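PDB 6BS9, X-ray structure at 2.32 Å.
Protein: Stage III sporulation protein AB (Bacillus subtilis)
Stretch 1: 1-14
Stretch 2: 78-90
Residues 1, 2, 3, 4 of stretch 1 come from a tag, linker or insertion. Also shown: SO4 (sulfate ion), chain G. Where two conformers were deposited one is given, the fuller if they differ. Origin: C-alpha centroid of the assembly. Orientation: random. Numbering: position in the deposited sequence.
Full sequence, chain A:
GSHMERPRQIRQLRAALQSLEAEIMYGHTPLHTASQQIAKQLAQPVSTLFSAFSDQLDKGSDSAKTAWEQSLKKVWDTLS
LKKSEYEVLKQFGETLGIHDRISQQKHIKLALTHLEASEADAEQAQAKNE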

ATOM      1  N   GLY A   1      15.732 -12.562   3.812  1.00 70.65           N
ATOM      2  CA  GLY A   1      15.711 -12.666   5.314  1.00 77.67           C
ATOM      3  C   GLY A   1      14.743 -11.654   5.932  1.00 80.07           C
ATOM      4  O   GLY A   1      14.825 -10.451   5.635  1.00 74.15           O
ATOM      5  N   SER A   2      13.799 -12.153   6.748  1.00 79.97           N
ATOM      6  CA  SER A   2      12.593 -11.397   7.111  1.00 77.11           C
ATOM      7  C   SER A   2      12.848 -10.176   7.899  1.00 73.62           C
ATOM      8  O   SER A   2      12.273  -9.236   7.522  1.00 66.23           O
ATOM      9  CB  SER A   2      11.496 -12.214   7.811  1.00 79.46           C
ATOM     10  OG  SER A   2      10.537 -12.684   6.849  1.00 79.62           O
ATOM     11  N   HIS A   3      13.697 -10.170   8.928  1.00 73.82           N
ATOM     12  CA  HIS A   3      14.103  -8.913   9.625  1.00 74.20           C
ATOM     13  C   HIS A   3      14.677  -7.817   8.719  1.00 69.02           C
ATOM     14  O   HIS A   3      14.503  -6.598   8.982  1.00 62.88           O
ATOM     15  CB  HIS A   3      15.146  -9.208  10.725  1.00 75.31           C
ATOM     16  CG  HIS A   3      14.533  -9.454  12.073  1.00 82.94           C
ATOM     17  ND1 HIS A   3      15.115  -9.023  13.247  1.00 82.25           N
ATOM     18  CD2 HIS A   3      13.348 -10.014  12.425  1.00 83.84           C
ATOM     19  CE1 HIS A   3      14.338  -9.349  14.266  1.00 85.02           C
ATOM     20  NE2 HIS A   3      13.252  -9.936  13.793  1.00 85.55           N
ATOM     21  N   MET A   4      15.422  -8.283   7.713  1.00 69.08           N
ATOM     22  CA  MET A   4      16.030  -7.424   6.695  1.00 71.59           C
ATOM     23  C   MET A   4      15.048  -6.965   5.653  1.00 63.37           C
ATOM     24  O   MET A   4      15.201  -5.852   5.147  1.00 58.91           O
ATOM     25  CB  MET A   4      17.191  -8.066   5.889  1.00 83.71           C
ATOM     26  CG  MET A   4      18.599  -7.351   6.063  1.00 93.27           C
ATOM     27  SD  MET A   4      19.697  -6.686   4.700  1.00108.84           S
ATOM     28  CE  MET A   4      18.461  -5.996   3.583  1.00104.97           C
ATOM     29  N   GLU A   5      14.128  -7.838   5.241  1.00 56.91           N
ATOM     30  CA  GLU A   5      13.267  -7.513   4.106  1.00 53.02           C
ATOM     31  C   GLU A   5      12.145  -6.570   4.541  1.00 50.08           C
ATOM     32  O   GLU A   5      11.696  -5.758   3.764  1.00 46.98           O
ATOM     33  CB  GLU A   5      12.712  -8.763   3.451  1.00 52.91           C
ATOM     34  CG  GLU A   5      13.112  -8.882   1.990  1.00 59.76           C
ATOM     35  CD  GLU A   5      14.518  -8.263   1.551  1.00 64.25           C
ATOM     36  OE1 GLU A   5      14.586  -7.376   0.633  1.00 63.06           O
ATOM     37  OE2 GLU A   5      15.584  -8.604   2.117  1.00 63.36           O
ATOM     38  N   ARG A   6      11.658  -6.730   5.772  1.00 45.36           N
ATOM     39  CA  ARG A   6      10.489  -5.993   6.240  1.00 43.67           C
ATOM     40  C   ARG A   6      10.589  -4.443   6.150  1.00 38.78           C
ATOM     41  O   ARG A   6       9.727  -3.835   5.589  1.00 37.09           O
ATOM     42  CB  ARG A   6      10.157  -6.434   7.661  1.00 42.33           C
ATOM     43  CG  ARG A   6       8.931  -5.826   8.247  1.00 43.41           C
ATOM     44  CD  ARG A   6       8.792  -6.281   9.668  1.00 43.68           C
ATOM     45  NE  ARG A   6       7.750  -5.508  10.312  1.00 46.48           N
ATOM     46  CZ  ARG A   6       7.754  -5.083  11.588  1.00 44.81           C
ATOM     47  NH1 ARG A   6       8.765  -5.334  12.400  1.00 44.59           N
ATOM     48  NH2 ARG A   6       6.726  -4.387  12.023  1.00 42.56           N
ATOM     49  N   PRO A   7      11.655  -3.828   6.679  1.00 38.47           N
ATOM     50  CA  PRO A   7      11.806  -2.383   6.528  1.00 37.53           C
ATOM     51  C   PRO A   7      11.856  -1.907   5.112  1.00 37.93           C
ATOM     52  O   PRO A   7      11.268  -0.866   4.810  1.00 36.63           O
ATOM     53  CB  PRO A   7      13.178  -2.088   7.197  1.00 39.39           C
ATOM     54  CG  PRO A   7      13.474  -3.301   7.991  1.00 38.95           C
ATOM     55  CD  PRO A   7      12.852  -4.431   7.288  1.00 38.47           C
ATOM     56  N   ARG A   8      12.578  -2.654   4.259  1.00 38.25           N
ATOM     57  CA  ARG A   8      12.685  -2.347   2.856  1.00 41.18           C
ATOM     58  C   ARG A   8      11.291  -2.382   2.175  1.00 37.46           C
ATOM     59  O   ARG A   8      10.984  -1.516   1.339  1.00 33.50           O
ATOM     60  CB  ARG A   8      13.697  -3.278   2.191  1.00 48.07           C
ATOM     61  CG  ARG A   8      13.978  -3.038   0.696  1.00 60.69           C
ATOM     62  CD  ARG A   8      14.991  -4.058   0.045  1.00 70.66           C
ATOM     63  NE  ARG A   8      15.784  -3.452  -1.039  1.00 81.49           N
ATOM     64  CZ  ARG A   8      15.543  -3.523  -2.365  1.00 86.54           C
ATOM     65  NH1 ARG A   8      16.379  -2.892  -3.201  1.00 84.24           N
ATOM     66  NH2 ARG A   8      14.502  -4.201  -2.881  1.00 86.15           N
ATOM     67  N   GLN A   9      10.457  -3.336   2.538  1.00 33.33           N
ATOM     68  CA  GLN A   9       9.171  -3.450   1.892  1.00 34.71           C
ATOM     69  C   GLN A   9       8.209  -2.365   2.402  1.00 34.95           C
ATOM     70  O   GLN A   9       7.428  -1.801   1.621  1.00 32.87           O
ATOM     71  CB  GLN A   9       8.595  -4.854   2.061  1.00 36.89           C
ATOM     72  CG  GLN A   9       9.306  -5.913   1.209  1.00 37.05           C
ATOM     73  CD  GLN A   9       8.697  -7.329   1.310  1.00 37.05           C
ATOM     74  OE1 GLN A   9       7.638  -7.567   1.919  1.00 34.41           O
ATOM     75  NE2 GLN A   9       9.418  -8.277   0.734  1.00 38.80           N
ATOM     76  N   ILE A  10       8.344  -1.993   3.679  1.00 31.84           N
ATOM     77  CA  ILE A  10       7.561  -0.871   4.196  1.00 30.95           C
ATOM     78  C   ILE A  10       7.941   0.405   3.503  1.00 30.15           C
ATOM     79  O   ILE A  10       7.110   1.176   3.100  1.00 29.95           O
ATOM     80  CB  ILE A  10       7.740  -0.756   5.718  1.00 31.45           C
ATOM     81  CG1 ILE A  10       7.112  -1.996   6.356  1.00 33.05           C
ATOM     82  CG2 ILE A  10       7.029   0.475   6.244  1.00 30.50           C
ATOM     83  CD1 ILE A  10       7.510  -2.171   7.795  1.00 35.58           C
ATOM     84  N   ARG A  11       9.218   0.582   3.262  1.00 32.20           N
ATOM     85  CA  ARG A  11       9.707   1.786   2.611  1.00 34.50           C
ATOM     86  C   ARG A  11       9.142   1.921   1.227  1.00 33.81           C
ATOM     87  O   ARG A  11       8.702   3.004   0.817  1.00 35.74           O
ATOM     88  CB  ARG A  11      11.241   1.754   2.587  1.00 35.72           C
ATOM     89  CG  ARG A  11      11.910   3.045   2.263  1.00 37.56           C
ATOM     90  CD  ARG A  11      13.416   2.891   2.412  1.00 41.57           C
ATOM     91  NE  ARG A  11      13.971   1.881   1.513  1.00 43.85           N
ATOM     92  CZ  ARG A  11      14.758   0.924   1.992  1.00 44.93           C
ATOM     93  NH1 ARG A  11      15.238   0.050   1.145  1.00 42.32           N
ATOM     94  NH2 ARG A  11      15.069   0.854   3.336  1.00 42.39           N
ATOM     95  N   GLN A  12       9.163   0.813   0.497  1.00 35.67           N
ATOM     96  CA  GLN A  12       8.535   0.737  -0.843  1.00 35.83           C
ATOM     97  C   GLN A  12       7.043   1.034  -0.830  1.00 35.12           C
ATOM     98  O   GLN A  12       6.555   1.705  -1.718  1.00 34.10           O
ATOM     99  CB  GLN A  12       8.713  -0.694  -1.414  1.00 38.27           C
ATOM    100  CG  GLN A  12      10.128  -1.024  -1.869  1.00 40.83           C
ATOM    101  CD  GLN A  12      10.265  -2.491  -2.245  1.00 44.32           C
ATOM    102  OE1 GLN A  12       9.650  -3.384  -1.676  1.00 41.40           O
ATOM    103  NE2 GLN A  12      11.063  -2.735  -3.230  1.00 51.37           N
ATOM    104  N   LEU A  13       6.317   0.493   0.188  1.00 34.27           N
ATOM    105  CA  LEU A  13       4.892   0.759   0.329  1.00 32.11           C
ATOM    106  C   LEU A  13       4.613   2.246   0.593  1.00 32.11           C
ATOM    107  O   LEU A  13       3.712   2.819  -0.007  1.00 30.88           O
ATOM    108  CB  LEU A  13       4.310  -0.104   1.418  1.00 32.63           C
ATOM    109  CG  LEU A  13       4.107  -1.562   1.013  1.00 31.45           C
ATOM    110  CD1 LEU A  13       3.918  -2.388   2.236  1.00 31.74           C
ATOM    111  CD2 LEU A  13       2.928  -1.726   0.089  1.00 31.71           C
ATOM    112  N   ARG A  14       5.422   2.871   1.437  0.50 31.57           N
ATOM    113  CA  ARG A  14       5.307   4.309   1.711  0.50 30.19           C
ATOM    114  C   ARG A  14       5.513   5.125   0.431  0.50 31.80           C
ATOM    115  O   ARG A  14       4.816   6.107   0.214  0.50 34.56           O
ATOM    116  CB  ARG A  14       6.397   4.642   2.739  0.50 29.82           C
ATOM    117  CG  ARG A  14       6.402   5.984   3.494  0.50 29.49           C
ATOM    118  CD  ARG A  14       5.211   6.388   4.367  0.50 29.31           C
ATOM    119  NE  ARG A  14       5.308   7.821   4.574  0.50 29.99           N
ATOM    120  CZ  ARG A  14       5.173   8.724   3.614  0.50 30.80           C
ATOM    121  NH1 ARG A  14       4.827   8.364   2.371  0.50 29.74           N
ATOM    122  NH2 ARG A  14       5.373   9.993   3.923  0.50 30.81           N
ATOM    123  N   THR A  78       3.202 -13.524   0.027  1.00 42.78           N
ATOM    124  CA  THR A  78       4.488 -13.302  -0.619  1.00 40.73           C
ATOM    125  C   THR A  78       5.343 -12.225   0.074  1.00 41.45           C
ATOM    126  O   THR A  78       6.549 -12.068  -0.208  1.00 38.46           O
ATOM    127  CB  THR A  78       4.285 -12.983  -2.114  1.00 41.02           C
ATOM    128  OG1 THR A  78       3.497 -11.804  -2.264  1.00 41.40           O
ATOM    129  CG2 THR A  78       3.542 -14.146  -2.818  1.00 41.49           C
ATOM    130  N   LEU A  79       4.709 -11.433   0.922  1.00 42.00           N
ATOM    131  CA  LEU A  79       5.374 -10.288   1.510  1.00 41.47           C
ATOM    132  C   LEU A  79       6.038 -10.744   2.783  1.00 43.82           C
ATOM    133  O   LEU A  79       5.796 -11.860   3.239  1.00 46.84           O
ATOM    134  CB  LEU A  79       4.363  -9.172   1.765  1.00 41.63           C
ATOM    135  CG  LEU A  79       3.503  -8.757   0.567  1.00 41.46           C
ATOM    136  CD1 LEU A  79       2.650  -7.577   0.967  1.00 42.54           C
ATOM    137  CD2 LEU A  79       4.320  -8.399  -0.696  1.00 41.93           C
ATOM    138  N   SER A  80       6.890  -9.882   3.321  1.00 47.42           N
ATOM    139  CA  SER A  80       7.676 -10.139   4.547  1.00 47.26           C
ATOM    140  C   SER A  80       7.262  -9.156   5.659  1.00 43.00           C
ATOM    141  O   SER A  80       8.084  -8.618   6.358  1.00 43.96           O
ATOM    142  CB  SER A  80       9.169 -10.042   4.242  1.00 46.71           C
ATOM    143  OG  SER A  80       9.511 -11.039   3.294  1.00 52.48           O
ATOM    144  N   LEU A  81       5.960  -9.004   5.845  1.00 39.77           N
ATOM    145  CA  LEU A  81       5.416  -8.062   6.792  1.00 39.49           C
ATOM    146  C   LEU A  81       4.707  -8.763   7.967  1.00 40.02           C
ATOM    147  O   LEU A  81       4.302  -9.883   7.851  1.00 40.39           O
ATOM    148  CB  LEU A  81       4.451  -7.146   6.023  1.00 38.59           C
ATOM    149  CG  LEU A  81       5.036  -6.361   4.824  1.00 38.10           C
ATOM    150  CD1 LEU A  81       3.985  -5.546   4.119  1.00 37.13           C
ATOM    151  CD2 LEU A  81       6.214  -5.480   5.250  1.00 39.00           C
ATOM    152  N   LYS A  82       4.495  -8.031   9.037  1.00 43.84           N
ATOM    153  CA  LYS A  82       3.726  -8.474  10.202  1.00 48.81           C
ATOM    154  C   LYS A  82       2.270  -8.040  10.119  1.00 49.48           C
ATOM    155  O   LYS A  82       1.880  -7.244   9.261  1.00 49.73           O
ATOM    156  CB  LYS A  82       4.385  -7.969  11.490  1.00 49.50           C
ATOM    157  CG  LYS A  82       5.842  -8.424  11.604  1.00 52.51           C
ATOM    158  CD  LYS A  82       6.509  -7.946  12.862  1.00 57.72           C
ATOM    159  CE  LYS A  82       6.629  -9.008  13.933  1.00 61.85           C
ATOM    160  NZ  LYS A  82       7.771  -9.932  13.631  1.00 65.37           N
ATOM    161  N   LYS A  83       1.461  -8.640  10.969  1.00 50.42           N
ATOM    162  CA  LYS A  83       0.021  -8.389  11.007  1.00 53.39           C
ATOM    163  C   LYS A  83      -0.317  -6.920  11.167  1.00 47.43           C
ATOM    164  O   LYS A  83      -1.274  -6.429  10.590  1.00 47.09           O
ATOM    165  CB  LYS A  83      -0.669  -9.243  12.112  1.00 58.52           C
ATOM    166  CG  LYS A  83      -2.154  -9.532  11.809  1.00 70.44           C
ATOM    167  CD  LYS A  83      -2.333 -10.293  10.462  1.00 72.33           C
ATOM    168  CE  LYS A  83      -3.766 -10.794  10.232  1.00 78.50           C
ATOM    169  NZ  LYS A  83      -3.976 -11.515   8.934  1.00 78.42           N
ATOM    170  N   SER A  84       0.482  -6.219  11.953  1.00 45.94           N
ATOM    171  CA  SER A  84       0.323  -4.765  12.121  1.00 46.22           C
ATOM    172  C   SER A  84       0.362  -4.060  10.764  1.00 43.16           C
ATOM    173  O   SER A  84      -0.529  -3.266  10.496  1.00 45.10           O
ATOM    174  CB  SER A  84       1.306  -4.203  13.135  1.00 46.27           C
ATOM    175  OG  SER A  84       2.613  -4.583  12.712  1.00 49.03           O
ATOM    176  N   GLU A  85       1.276  -4.441   9.868  1.00 40.43           N
ATOM    177  CA  GLU A  85       1.250  -3.880   8.496  1.00 41.95           C
ATOM    178  C   GLU A  85      -0.015  -4.244   7.707  1.00 41.90           C
ATOM    179  O   GLU A  85      -0.537  -3.418   6.936  1.00 37.89           O
ATOM    180  CB  GLU A  85       2.491  -4.290   7.673  1.00 42.67           C
ATOM    181  CG  GLU A  85       3.781  -3.596   8.065  1.00 41.47           C
ATOM    182  CD  GLU A  85       4.478  -4.231   9.259  1.00 42.79           C
ATOM    183  OE1 GLU A  85       4.290  -3.736  10.363  1.00 47.89           O
ATOM    184  OE2 GLU A  85       5.158  -5.244   9.094  1.00 39.88           O
ATOM    185  N   TYR A  86      -0.460  -5.495   7.830  1.00 43.11           N
ATOM    186  CA  TYR A  86      -1.685  -5.972   7.160  1.00 44.45           C
ATOM    187  C   TYR A  86      -2.841  -5.066   7.547  1.00 42.47           C
ATOM    188  O   TYR A  86      -3.608  -4.624   6.681  1.00 39.91           O
ATOM    189  CB  TYR A  86      -2.062  -7.439   7.518  1.00 48.31           C
ATOM    190  CG  TYR A  86      -3.397  -7.876   6.889  1.00 53.55           C
ATOM    191  CD1 TYR A  86      -3.469  -8.260   5.542  1.00 53.88           C
ATOM    192  CD2 TYR A  86      -4.582  -7.888   7.638  1.00 54.22           C
ATOM    193  CE1 TYR A  86      -4.667  -8.651   4.972  1.00 54.11           C
ATOM    194  CE2 TYR A  86      -5.799  -8.268   7.061  1.00 54.07           C
ATOM    195  CZ  TYR A  86      -5.835  -8.614   5.724  1.00 56.52           C
ATOM    196  OH  TYR A  86      -7.024  -8.984   5.134  1.00 54.68           O
ATOM    197  N   GLU A  87      -2.958  -4.794   8.844  1.00 39.42           N
ATOM    198  CA  GLU A  87      -4.065  -3.998   9.339  1.00 40.33           C
ATOM    199  C   GLU A  87      -3.975  -2.561   8.813  1.00 38.12           C
ATOM    200  O   GLU A  87      -4.962  -1.987   8.423  1.00 38.73           O
ATOM    201  CB  GLU A  87      -4.128  -4.030  10.892  1.00 43.08           C
ATOM    202  CG  GLU A  87      -4.607  -5.381  11.483  1.00 46.68           C
ATOM    203  CD  GLU A  87      -6.002  -5.813  11.022  1.00 48.60           C
ATOM    204  OE1 GLU A  87      -6.919  -4.914  10.884  1.00 46.88           O
ATOM    205  OE2 GLU A  87      -6.181  -7.051  10.770  1.00 54.39           O
ATOM    206  N   VAL A  88      -2.776  -2.011   8.783  1.00 36.22           N
ATOM    207  CA  VAL A  88      -2.607  -0.724   8.209  1.00 36.42           C
ATOM    208  C   VAL A  88      -2.998  -0.715   6.748  1.00 35.28           C
ATOM    209  O   VAL A  88      -3.729   0.180   6.307  1.00 33.88           O
ATOM    210  CB  VAL A  88      -1.167  -0.188   8.405  1.00 36.79           C
ATOM    211  CG1 VAL A  88      -0.956   1.096   7.616  1.00 36.50           C
ATOM    212  CG2 VAL A  88      -0.899   0.060   9.892  1.00 36.67           C
ATOM    213  N   LEU A  89      -2.536  -1.704   5.981  1.00 36.82           N
ATOM    214  CA  LEU A  89      -2.894  -1.781   4.571  1.00 36.81           C
ATOM    215  C   LEU A  89      -4.394  -2.000   4.331  1.00 39.87           C
ATOM    216  O   LEU A  89      -4.965  -1.439   3.397  1.00 45.21           O
ATOM    217  CB  LEU A  89      -2.026  -2.810   3.878  1.00 37.47           C
ATOM    218  CG  LEU A  89      -0.544  -2.399   3.824  1.00 37.39           C
ATOM    219  CD1 LEU A  89       0.333  -3.527   3.420  1.00 36.24           C
ATOM    220  CD2 LEU A  89      -0.301  -1.203   2.881  1.00 37.60           C
ATOM    221  N   LYS A  90      -5.032  -2.758   5.197  1.00 42.16           N
ATOM    222  CA  LYS A  90      -6.482  -2.930   5.170  1.00 47.51           C
ATOM    223  C   LYS A  90      -7.177  -1.622   5.449  1.00 42.89           C
ATOM    224  O   LYS A  90      -8.114  -1.281   4.743  1.00 40.48           O
ATOM    225  CB  LYS A  90      -6.916  -4.000   6.191  1.00 53.21           C
ATOM    226  CG  LYS A  90      -8.385  -4.411   6.095  1.00 64.19           C
ATOM    227  CD  LYS A  90      -8.760  -5.497   7.115  1.00 70.93           C
ATOM    228  CE  LYS A  90     -10.179  -6.049   6.881  1.00 75.70           C
ATOM    229  NZ  LYS A  90     -10.384  -7.445   7.404  1.00 75.96           N
TER
HETATM  230  S   SO4 G 203       7.507  -4.996  15.901  1.00 82.88           S
HETATM  231  O1  SO4 G 203       7.075  -3.804  16.660  1.00 83.83           O
HETATM  232  O2  SO4 G 203       7.769  -4.557  14.519  1.00 90.58           O
HETATM  233  O3  SO4 G 203       8.769  -5.573  16.448  1.00 69.55           O
HETATM  234  O4  SO4 G 203       6.376  -5.966  15.911  1.00 73.43           O
HETATM  235  O   HOH W   1       8.616 -10.447   8.577  1.00 49.08           O
HETATM  236  O   HOH W   2       8.785 -11.360   0.914  1.00 30.95           O

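How do the two backbones lie? Helix 2-14 and helix 83-90 run nearly parallel, 11° apart, but their axes come no closer than 12.4 Å. The loop before the second helix brings the chain much closer, and the backbones come nearest where Arg6 CA lies 5.3 Å from Ser80 CA.

What satisfies Glu85? Its carboxylate faces Arg6 in a two-pronged salt bridge: Arg6 NE donates to Glu85 OE2 (2.9 Å) and Arg6 NH2 to Glu85 OE1 (3.0 Å). Each oxygen takes a second hydrogen bond from its own stretch, OE2 from Lys82 N (2.9 Å) and OE1 from Ser84 OG (3.0 Å).

Where does the rest of the guanidinium go? Arg6 NH1 and NH2 both donate to sulfate O2, at 2.5 and 2.7 Å, while Lys82 CD covers one face, 3.4 Å from Arg6 CZ.

How is the loop tied down? Ser80 N donates to Gln9 OE1 (2.8 Å). Gln9 NE2 donates to the O of water 2 (3.2 Å), which in turn donates to Thr78 O and hydrogen-bonds Ser80 OG. Another water donates to Ser80 O.

What packs beside these polar bonds? Leu81 CD2 meets Ile10 CG1 at 3.8 Å, and Leu13 CD1 touches Leu81 CD1 (3.7 Å) and Leu89 CD1 (3.9 Å), joining apolar surfaces that offer no hydrogen bonds.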